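Local coordinates for glucan-binding protein C, GbpC (Streptococcus mutans UA159, PDB 5UQZ) that probably binds glucan at the streptococcal cell surface, mediating both sucrose-dependent and sucrose-independent adherence, and carries a calcium ion in its beta-rich domain, at residues K151-T162 and D193-Y204; I180-R191 and T313-Q321. All coordinates share one frame; numbering follows the deposited sequence.

In the fold
Two contacts illustrate how a beta-supersandwich is held within a sheet and between sheets. Following the chain from the long N-terminal helix 3-51, strand 151-160 comes first; strands 167-172 and 180-184 of the four-stranded sheet follow, and the chain then returns as strand 194-204, where interaction 1, a strand pair of the larger antiparallel sheet, closes a loop of 30 residues. Interaction 2 starts within that loop, at I180-R191, and closes only after a further 121 residues, at T313-Q321, so the two loops cross. Strand 312-319 lies beside strand 194-204, which places both contacts on the same sheet, while 180-184 belongs to the opposing one. T198 with T313 and T162 with Q185 connect the two interactions directly.

Interaction 1: K151-T162 and D193-Y204; sequences KVKINYTLNSST and DKISVTMQIIFY
K151 lies over one face of the Y204 ring. With CG anti to the backbone N (chi1 176°), its CB and CG run past CD1 of Y204; a bend at chi3 then lowers CE onto the ring, 3.6 Å from the centroid, as a CH-pi contact. NZ stays over the same ring in a cation-pi interaction, and a water bonded to Y204 OH receives a weak bond from it. K153 reaches the same tyrosine at its edge with CB, and its CE comes to 3.2 Å from Y204 OH.

Further along, the flat amide of N159 spends both ND2 hydrogens in its own plane, one on T198 OG1 at 2.9 Å and one on S196 OG at 3.0 Å, which fixes its rotation; T198 OG1 is also bonded to T313. On the buried side, I154 CG2 sits over the rim of one face of the Y156 ring, while M199 CE meets I154 CG2 at 3.8 Å and its sulfur makes an oblique Met-aromatic contact with Y156. Paired backbone bonds, such as K153 N to I202 O at 2.8 Å, join the two strands. One largely polar face and one apolar face mark an antiparallel strand pair in a beta-sandwich sheet, here GbpC's supersandwich.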
loop_
_atom_site.group_PDB
_atom_site.type_symbol
_atom_site.label_atom_id
_atom_site.label_comp_id
_atom_site.label_asym_id
_atom_site.label_seq_id
_atom_site.Cartn_x
_atom_site.Cartn_y
_atom_site.Cartn_z
ATOM N N LYS A 151 -17.138 -4.316 -16.238
ATOM C CA LYS A 151 -16.667 -2.946 -16.353
ATOM C C LYS A 151 -16.597 -2.401 -14.948
ATOM O O LYS A 151 -17.366 -2.838 -14.072
ATOM C CB LYS A 151 -17.713 -2.150 -17.204
ATOM C CG LYS A 151 -17.447 -0.680 -17.358
ATOM C CD LYS A 151 -18.400 -0.070 -18.368
ATOM C CE LYS A 151 -19.832 -0.031 -17.942
ATOM N NZ LYS A 151 -20.652 0.716 -18.984
ATOM N N VAL A 152 -15.710 -1.442 -14.732
ATOM C CA VAL A 152 -15.592 -0.750 -13.461
ATOM C C VAL A 152 -15.540 0.734 -13.789
ATOM O O VAL A 152 -14.822 1.131 -14.705
ATOM C CB VAL A 152 -14.309 -1.158 -12.674
ATOM C CG1 VAL A 152 -14.294 -0.542 -11.292
ATOM C CG2 VAL A 152 -14.198 -2.706 -12.589
ATOM N N LYS A 153 -16.242 1.557 -13.008
ATOM C CA LYS A 153 -16.067 2.999 -13.090
ATOM C C LYS A 153 -15.504 3.492 -11.768
ATOM O O LYS A 153 -16.027 3.125 -10.711
ATOM C CB LYS A 153 -17.375 3.727 -13.427
ATOM C CG LYS A 153 -17.195 5.238 -13.560
ATOM C CD LYS A 153 -18.388 5.914 -14.247
ATOM C CE LYS A 153 -19.656 5.882 -13.475
ATOM N NZ LYS A 153 -20.616 6.828 -14.150
ATOM N N ILE A 154 -14.445 4.295 -11.837
ATOM C CA ILE A 154 -13.906 4.925 -10.639
ATOM C C ILE A 154 -13.854 6.410 -10.880
ATOM O O ILE A 154 -13.221 6.875 -11.845
ATOM C CB ILE A 154 -12.522 4.358 -10.236
ATOM C CG1 ILE A 154 -12.575 2.832 -10.162
ATOM C CG2 ILE A 154 -12.112 4.994 -8.884
ATOM C CD1 ILE A 154 -11.265 2.179 -9.714
ATOM N N ASN A 155 -14.501 7.179 -9.988
ATOM C CA ASN A 155 -14.382 8.620 -9.994
ATOM C C ASN A 155 -13.348 9.024 -8.967
ATOM O O ASN A 155 -13.281 8.441 -7.884
ATOM C CB ASN A 155 -15.742 9.241 -9.616
ATOM C CG ASN A 155 -16.781 9.013 -10.675
ATOM O OD1 ASN A 155 -16.462 8.717 -11.831
ATOM N ND2 ASN A 155 -18.038 9.056 -10.290
ATOM N N TYR A 156 -12.537 10.026 -9.322
ATOM C CA TYR A 156 -11.499 10.548 -8.440
ATOM C C TYR A 156 -11.606 12.065 -8.415
ATOM O O TYR A 156 -11.755 12.707 -9.469
ATOM C CB TYR A 156 -10.078 10.223 -8.981
ATOM C CG TYR A 156 -9.808 8.768 -9.235
ATOM C CD1 TYR A 156 -10.078 8.167 -10.461
ATOM C CD2 TYR A 156 -9.145 8.020 -8.283
ATOM C CE1 TYR A 156 -9.713 6.845 -10.742
ATOM C CE2 TYR A 156 -8.778 6.678 -8.538
ATOM C CZ TYR A 156 -9.038 6.109 -9.771
ATOM O OH TYR A 156 -8.680 4.805 -9.986
ATOM N N THR A 157 -11.452 12.641 -7.220
ATOM C CA THR A 157 -11.434 14.108 -7.070
ATOM C C THR A 157 -10.296 14.475 -6.121
ATOM O O THR A 157 -10.267 14.011 -4.972
ATOM C CB THR A 157 -12.742 14.644 -6.477
ATOM O OG1 THR A 157 -13.818 14.192 -7.299
ATOM C CG2 THR A 157 -12.736 16.170 -6.459
ATOM N N LEU A 158 -9.405 15.342 -6.596
ATOM C CA LEU A 158 -8.339 15.856 -5.730
ATOM C C LEU A 158 -8.918 16.993 -4.883
ATOM O O LEU A 158 -9.429 17.971 -5.441
ATOM C CB LEU A 158 -7.208 16.376 -6.614
ATOM C CG LEU A 158 -5.972 16.897 -5.853
ATOM C CD1 LEU A 158 -5.212 15.781 -5.136
ATOM C CD2 LEU A 158 -5.031 17.622 -6.818
ATOM N N ASN A 159 -8.904 16.851 -3.558
ATOM C CA ASN A 159 -9.500 17.869 -2.691
ATOM C C ASN A 159 -8.474 18.892 -2.230
ATOM O O ASN A 159 -8.833 20.013 -1.865
ATOM C CB ASN A 159 -10.104 17.228 -1.433
ATOM C CG ASN A 159 -11.140 16.195 -1.798
ATOM O OD1 ASN A 159 -12.065 16.486 -2.592
ATOM N ND2 ASN A 159 -10.977 14.992 -1.277
ATOM N N SER A 160 -7.209 18.524 -2.173
ATOM C CA SER A 160 -6.122 19.395 -1.720
ATOM C C SER A 160 -4.803 18.786 -2.169
ATOM O O SER A 160 -4.731 17.577 -2.467
ATOM C CB SER A 160 -6.135 19.593 -0.209
ATOM O OG SER A 160 -5.821 18.372 0.491
ATOM N N SER A 161 -3.765 19.622 -2.184
ATOM C CA SER A 161 -2.412 19.166 -2.510
ATOM C C SER A 161 -1.425 19.703 -1.472
ATOM O O SER A 161 -1.724 20.649 -0.720
ATOM C CB SER A 161 -2.012 19.693 -3.894
ATOM O OG SER A 161 -0.726 19.238 -4.198
ATOM N N THR A 162 -0.221 19.115 -1.470
ATOM C CA THR A 162 0.904 19.629 -0.715
ATOM C C THR A 162 1.678 20.723 -1.462
ATOM O O THR A 162 2.573 21.332 -0.854
ATOM C CB THR A 162 1.838 18.488 -0.305
ATOM O OG1 THR A 162 2.169 17.764 -1.492
ATOM C CG2 THR A 162 1.147 17.531 0.644
ATOM N N ASP A 193 -0.110 20.426 5.283
ATOM C CA ASP A 193 -0.842 20.234 4.032
ATOM C C ASP A 193 -0.909 18.744 3.720
ATOM O O ASP A 193 -0.143 17.946 4.251
ATOM C CB ASP A 193 -0.118 20.972 2.902
ATOM C CG ASP A 193 -0.092 22.485 3.141
ATOM O OD1 ASP A 193 -1.092 23.058 3.649
ATOM O OD2 ASP A 193 0.931 23.131 2.847
ATOM N N LYS A 194 -1.828 18.386 2.823
ATOM C CA LYS A 194 -1.974 16.973 2.473
ATOM C C LYS A 194 -2.441 16.871 1.031
ATOM O O LYS A 194 -3.098 17.782 0.498
ATOM C CB LYS A 194 -2.937 16.265 3.393
ATOM C CG LYS A 194 -4.265 16.791 3.448
ATOM C CD LYS A 194 -4.982 16.246 4.730
ATOM C CE LYS A 194 -6.405 16.764 4.760
ATOM N NZ LYS A 194 -7.210 16.144 5.841
ATOM N N ILE A 195 -2.150 15.722 0.415
ATOM C CA ILE A 195 -2.850 15.302 -0.784
ATOM C C ILE A 195 -4.078 14.530 -0.292
ATOM O O ILE A 195 -3.953 13.598 0.528
ATOM C CB ILE A 195 -1.952 14.408 -1.659
ATOM C CG1 ILE A 195 -0.805 15.229 -2.260
ATOM C CG2 ILE A 195 -2.759 13.736 -2.784
ATOM C CD1 ILE A 195 0.248 14.398 -2.983
ATOM N N SER A 196 -5.252 14.901 -0.800
ATOM C CA SER A 196 -6.514 14.269 -0.401
ATOM C C SER A 196 -7.272 13.930 -1.673
ATOM O O SER A 196 -7.443 14.808 -2.525
ATOM C CB SER A 196 -7.337 15.279 0.404
ATOM O OG SER A 196 -8.642 14.756 0.602
ATOM N N VAL A 197 -7.722 12.676 -1.793
ATOM C CA VAL A 197 -8.441 12.234 -3.004
ATOM C C VAL A 197 -9.707 11.503 -2.549
ATOM O O VAL A 197 -9.622 10.507 -1.822
ATOM C CB VAL A 197 -7.569 11.293 -3.871
ATOM C CG1 VAL A 197 -8.370 10.771 -5.081
ATOM C CG2 VAL A 197 -6.325 12.004 -4.371
ATOM N N THR A 198 -10.860 11.964 -3.027
ATOM C CA THR A 198 -12.100 11.239 -2.832
ATOM C C THR A 198 -12.343 10.351 -4.051
ATOM O O THR A 198 -12.184 10.782 -5.200
ATOM C CB THR A 198 -13.271 12.220 -2.649
ATOM O OG1 THR A 198 -13.055 12.994 -1.474
ATOM C CG2 THR A 198 -14.612 11.499 -2.531
ATOM N N MET A 199 -12.728 9.111 -3.776
ATOM C CA MET A 199 -12.964 8.138 -4.826
ATOM C C MET A 199 -14.301 7.459 -4.610
ATOM O O MET A 199 -14.781 7.311 -3.480
ATOM C CB MET A 199 -11.861 7.151 -4.966
ATOM C CG MET A 199 -11.155 6.587 -3.927
ATOM S SD MET A 199 -9.574 5.764 -4.590
ATOM C CE MET A 199 -10.288 4.458 -5.577
ATOM N N GLN A 200 -14.843 6.957 -5.729
ATOM C CA GLN A 200 -16.022 6.103 -5.660
ATOM C C GLN A 200 -15.907 5.069 -6.759
ATOM O O GLN A 200 -15.625 5.423 -7.916
ATOM C CB GLN A 200 -17.322 6.903 -5.799
ATOM C CG GLN A 200 -18.520 6.028 -5.603
ATOM C CD GLN A 200 -19.857 6.799 -5.637
ATOM O OE1 GLN A 200 -19.916 7.946 -6.085
ATOM N NE2 GLN A 200 -20.914 6.151 -5.185
ATOM N N ILE A 201 -16.135 3.796 -6.420
ATOM C CA ILE A 201 -16.017 2.669 -7.356
ATOM C C ILE A 201 -17.392 2.094 -7.619
ATOM O O ILE A 201 -18.161 1.841 -6.681
ATOM C CB ILE A 201 -15.124 1.584 -6.730
ATOM C CG1 ILE A 201 -13.726 2.125 -6.399
ATOM C CG2 ILE A 201 -15.039 0.381 -7.697
ATOM C CD1 ILE A 201 -12.897 1.164 -5.513
ATOM N N ILE A 202 -17.699 1.862 -8.898
ATOM C CA ILE A 202 -18.944 1.210 -9.284
ATOM C C ILE A 202 -18.570 0.002 -10.147
ATOM O O ILE A 202 -17.787 0.124 -11.099
ATOM C CB ILE A 202 -19.864 2.163 -10.078
ATOM C CG1 ILE A 202 -20.280 3.369 -9.220
ATOM C CG2 ILE A 202 -21.108 1.410 -10.536
ATOM C CD1 ILE A 202 -21.043 4.393 -9.982
ATOM N N PHE A 203 -19.113 -1.164 -9.791
ATOM C CA PHE A 203 -18.930 -2.380 -10.571
ATOM C C PHE A 203 -20.172 -2.609 -11.423
ATOM O O PHE A 203 -21.284 -2.373 -10.972
ATOM C CB PHE A 203 -18.733 -3.580 -9.635
ATOM C CG PHE A 203 -17.551 -3.430 -8.695
ATOM C CD1 PHE A 203 -16.239 -3.589 -9.172
ATOM C CD2 PHE A 203 -17.736 -3.135 -7.354
ATOM C CE1 PHE A 203 -15.153 -3.501 -8.326
ATOM C CE2 PHE A 203 -16.650 -3.070 -6.504
ATOM C CZ PHE A 203 -15.365 -3.246 -6.966
ATOM N N TYR A 204 -19.991 -3.162 -12.629
ATOM C CA TYR A 204 -21.110 -3.421 -13.526
ATOM C C TYR A 204 -21.168 -4.909 -13.863
ATOM O O TYR A 204 -20.122 -5.565 -14.012
ATOM C CB TYR A 204 -20.960 -2.642 -14.870
ATOM C CG TYR A 204 -20.952 -1.158 -14.690
ATOM C CD1 TYR A 204 -19.820 -0.475 -14.265
ATOM C CD2 TYR A 204 -22.090 -0.406 -14.998
ATOM C CE1 TYR A 204 -19.825 0.899 -14.111
ATOM C CE2 TYR A 204 -22.077 0.989 -14.876
ATOM C CZ TYR A 204 -20.936 1.621 -14.424
ATOM O OH TYR A 204 -20.881 2.991 -14.308
HETATM O O HOH W 1 -20.096 3.499 -17.292
HETATM O O HOH W 2 -18.648 9.870 -7.540
HETATM O O HOH W 3 -14.475 11.496 -6.829
HETATM O O HOH W 4 -3.388 20.601 1.737
HETATM O O HOH W 5 3.117 21.908 1.781
#

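Interaction 2: I180-R191 and T313-Q321; sequences IFIGAQTSNAGR and TFTVGGNDQ
I180 and I182 meet the F314 ring between the two facing sheets of the beta-supersandwich, strand 180-184 in one and strand 312-319 in the other. Both isoleucines slant across the phenylalanine: I182 CG2 comes in at the ring edge, 4.0 Å from F314 CE1, and I180 CG2 approaches CZ obliquely. The ring also stacks on F329.

Beyond the strands, loop 185-191 folds against the end of the other segment. T186 stands at about a right angle to N319 and presses CG2 onto the carbonyl oxygens of N319 and D320, while its hydroxyl bonds to L323 and T325. Q321 extends along the S187-A189 backbone and gives NE2 to S187 O at 2.9 Å, an almost coplanar bond for its amide. A water bridges the two backbones, bonded to N188 O, R191 N and N319 O.

R191 runs past G318 O, its CG 3.3 Å from that oxygen, and turns its guanidinium edge to D320, the two planes 30° apart. The grip of this salt bridge is side-on: R191 NE reaches D320 OD1 at 2.8 Å from above the carboxylate plane, and R191 NH2 meets D320 OD2 on its syn side at 3.1 Å.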
loop_
_atom_site.group_PDB
_atom_site.type_symbol
_atom_site.label_atom_id
_atom_site.label_comp_id
_atom_site.label_asym_id
_atom_site.label_seq_id
_atom_site.Cartn_x
_atom_site.Cartn_y
_atom_site.Cartn_z
ATOM N N ILE A 180 -4.104 4.086 -8.158
ATOM C CA ILE A 180 -3.409 5.305 -8.556
ATOM C C ILE A 180 -2.155 5.501 -7.713
ATOM O O ILE A 180 -2.130 5.223 -6.502
ATOM C CB ILE A 180 -4.428 6.424 -8.360
ATOM C CG1 ILE A 180 -4.034 7.753 -8.816
ATOM C CG2 ILE A 180 -4.822 6.654 -6.928
ATOM C CD1 ILE A 180 -5.201 8.768 -8.419
ATOM N N PHE A 181 -1.136 6.066 -8.362
ATOM C CA PHE A 181 0.066 6.545 -7.684
ATOM C C PHE A 181 0.062 8.055 -7.864
ATOM O O PHE A 181 0.003 8.529 -9.000
ATOM C CB PHE A 181 1.317 5.884 -8.278
ATOM C CG PHE A 181 2.502 5.913 -7.392
ATOM C CD1 PHE A 181 3.217 4.758 -7.177
ATOM C CD2 PHE A 181 2.962 7.098 -6.849
ATOM C CE1 PHE A 181 4.356 4.753 -6.374
ATOM C CE2 PHE A 181 4.133 7.098 -6.029
ATOM C CZ PHE A 181 4.775 5.932 -5.777
ATOM N N ILE A 182 0.009 8.812 -6.775
ATOM C CA ILE A 182 -0.149 10.272 -6.829
ATOM C C ILE A 182 0.905 10.946 -5.969
ATOM O O ILE A 182 1.323 10.412 -4.926
ATOM C CB ILE A 182 -1.600 10.648 -6.448
ATOM C CG1 ILE A 182 -1.866 12.129 -6.601
ATOM C CG2 ILE A 182 -1.976 10.195 -5.038
ATOM C CD1 ILE A 182 -3.342 12.515 -6.538
ATOM N N GLY A 183 1.355 12.124 -6.407
ATOM C CA GLY A 183 2.309 12.852 -5.590
ATOM C C GLY A 183 2.443 14.292 -6.037
ATOM O O GLY A 183 1.975 14.684 -7.106
ATOM N N ALA A 184 3.141 15.075 -5.209
ATOM C CA ALA A 184 3.392 16.484 -5.501
ATOM C C ALA A 184 4.541 16.947 -4.637
ATOM O O ALA A 184 4.859 16.340 -3.625
ATOM C CB ALA A 184 2.158 17.311 -5.182
ATOM N N GLN A 185 5.134 18.091 -5.020
ATOM C CA GLN A 185 6.079 18.733 -4.104
ATOM C C GLN A 185 5.376 19.063 -2.790
ATOM O O GLN A 185 4.156 19.313 -2.767
ATOM C CB GLN A 185 6.628 20.016 -4.751
ATOM C CG GLN A 185 7.606 20.821 -3.873
ATOM C CD GLN A 185 8.856 20.006 -3.463
ATOM O OE1 GLN A 185 8.797 19.111 -2.603
ATOM N NE2 GLN A 185 10.020 20.386 -4.006
ATOM N N THR A 186 6.150 19.076 -1.688
ATOM C CA THR A 186 5.669 19.623 -0.419
ATOM C C THR A 186 6.214 21.041 -0.348
ATOM O O THR A 186 7.386 21.263 -0.009
ATOM C CB THR A 186 6.161 18.782 0.756
ATOM O OG1 THR A 186 5.794 17.410 0.531
ATOM C CG2 THR A 186 5.519 19.240 2.067
ATOM N N SER A 187 5.380 22.003 -0.733
ATOM C CA SER A 187 5.876 23.352 -0.957
ATOM C C SER A 187 6.084 24.138 0.330
ATOM O O SER A 187 6.871 25.087 0.320
ATOM C CB SER A 187 4.896 24.117 -1.842
ATOM O OG SER A 187 4.790 23.497 -3.109
ATOM N N ASN A 188 5.362 23.810 1.393
ATOM C CA ASN A 188 5.376 24.614 2.613
ATOM C C ASN A 188 5.933 23.838 3.790
ATOM O O ASN A 188 5.827 22.619 3.832
ATOM C CB ASN A 188 3.960 25.044 2.920
ATOM C CG ASN A 188 3.332 25.764 1.752
ATOM O OD1 ASN A 188 3.911 26.715 1.212
ATOM N ND2 ASN A 188 2.151 25.326 1.340
ATOM N N ALA A 189 6.531 24.582 4.727
ATOM C CA ALA A 189 6.903 24.030 6.021
ATOM C C ALA A 189 5.670 23.879 6.915
ATOM O O ALA A 189 4.614 24.448 6.653
ATOM C CB ALA A 189 7.889 24.997 6.699
ATOM N N GLY A 190 5.812 23.097 7.977
ATOM C CA GLY A 190 4.778 23.007 8.996
ATOM C C GLY A 190 3.977 21.721 8.997
ATOM O O GLY A 190 3.120 21.565 9.875
ATOM N N ARG A 191 4.200 20.818 8.041
ATOM C CA ARG A 191 3.682 19.442 8.121
ATOM C C ARG A 191 2.160 19.362 8.067
ATOM O O ARG A 191 1.602 18.311 8.398
ATOM C CB ARG A 191 4.240 18.683 9.334
ATOM C CG ARG A 191 5.739 18.561 9.306
ATOM C CD ARG A 191 6.233 17.784 10.481
ATOM N NE ARG A 191 7.684 17.546 10.375
ATOM C CZ ARG A 191 8.418 16.839 11.221
ATOM N NH1 ARG A 191 7.830 16.286 12.287
ATOM N NH2 ARG A 191 9.717 16.643 10.947
ATOM N N THR A 313 -12.320 8.685 1.090
ATOM C CA THR A 313 -11.247 9.641 0.803
ATOM C C THR A 313 -9.948 9.180 1.430
ATOM O O THR A 313 -9.907 8.888 2.627
ATOM C CB THR A 313 -11.623 11.011 1.379
ATOM O OG1 THR A 313 -12.855 11.436 0.790
ATOM C CG2 THR A 313 -10.540 12.057 1.102
ATOM N N PHE A 314 -8.869 9.139 0.660
ATOM C CA PHE A 314 -7.563 8.867 1.240
ATOM C C PHE A 314 -6.755 10.149 1.294
ATOM O O PHE A 314 -6.940 11.058 0.460
ATOM C CB PHE A 314 -6.813 7.761 0.505
ATOM C CG PHE A 314 -6.353 8.078 -0.914
ATOM C CD1 PHE A 314 -5.138 8.757 -1.111
ATOM C CD2 PHE A 314 -7.066 7.635 -2.002
ATOM C CE1 PHE A 314 -4.682 9.015 -2.394
ATOM C CE2 PHE A 314 -6.589 7.897 -3.304
ATOM C CZ PHE A 314 -5.392 8.574 -3.503
ATOM N N THR A 315 -5.882 10.235 2.299
ATOM C CA THR A 315 -5.017 11.393 2.423
ATOM C C THR A 315 -3.606 10.976 2.790
ATOM O O THR A 315 -3.379 9.932 3.418
ATOM C CB THR A 315 -5.512 12.462 3.445
ATOM O OG1 THR A 315 -5.369 11.962 4.769
ATOM C CG2 THR A 315 -6.977 12.818 3.234
ATOM N N VAL A 316 -2.657 11.827 2.434
ATOM C CA VAL A 316 -1.269 11.658 2.833
ATOM C C VAL A 316 -0.685 13.034 3.072
ATOM O O VAL A 316 -0.870 13.955 2.255
ATOM C CB VAL A 316 -0.451 10.829 1.804
ATOM C CG1 VAL A 316 -0.522 11.426 0.392
ATOM C CG2 VAL A 316 0.971 10.655 2.267
ATOM N N GLY A 317 0.024 13.194 4.185
ATOM C CA GLY A 317 0.627 14.484 4.496
ATOM C C GLY A 317 1.587 14.330 5.651
ATOM O O GLY A 317 1.741 13.253 6.220
ATOM N N GLY A 318 2.249 15.437 5.989
ATOM C CA GLY A 318 3.176 15.461 7.113
ATOM C C GLY A 318 4.642 15.550 6.747
ATOM O O GLY A 318 5.475 15.699 7.649
ATOM N N ASN A 319 5.000 15.455 5.462
ATOM C CA ASN A 319 6.400 15.610 5.082
ATOM C C ASN A 319 6.861 17.028 5.354
ATOM O O ASN A 319 6.076 17.987 5.286
ATOM C CB ASN A 319 6.566 15.417 3.568
ATOM C CG ASN A 319 6.502 13.966 3.164
ATOM O OD1 ASN A 319 5.940 13.124 3.903
ATOM N ND2 ASN A 319 6.952 13.642 1.976
ATOM N N ASP A 320 8.169 17.177 5.590
ATOM C CA ASP A 320 8.753 18.503 5.630
ATOM C C ASP A 320 8.788 19.134 4.233
ATOM O O ASP A 320 8.733 18.466 3.180
ATOM C CB ASP A 320 10.160 18.449 6.224
ATOM C CG ASP A 320 10.118 18.283 7.750
ATOM O OD1 ASP A 320 9.166 18.810 8.374
ATOM O OD2 ASP A 320 11.022 17.692 8.311
ATOM N N GLN A 321 8.923 20.453 4.252
ATOM C CA GLN A 321 9.089 21.216 3.028
ATOM C C GLN A 321 10.212 20.637 2.173
ATOM O O GLN A 321 11.272 20.225 2.682
ATOM C CB GLN A 321 9.422 22.662 3.417
ATOM C CG GLN A 321 9.450 23.601 2.251
ATOM C CD GLN A 321 9.702 25.011 2.702
ATOM O OE1 GLN A 321 10.476 25.261 3.640
ATOM N NE2 GLN A 321 9.045 25.934 2.074
HETATM O O HOH W 6 5.777 20.695 5.676
HETATM O O HOH W 7 8.181 21.775 8.913
#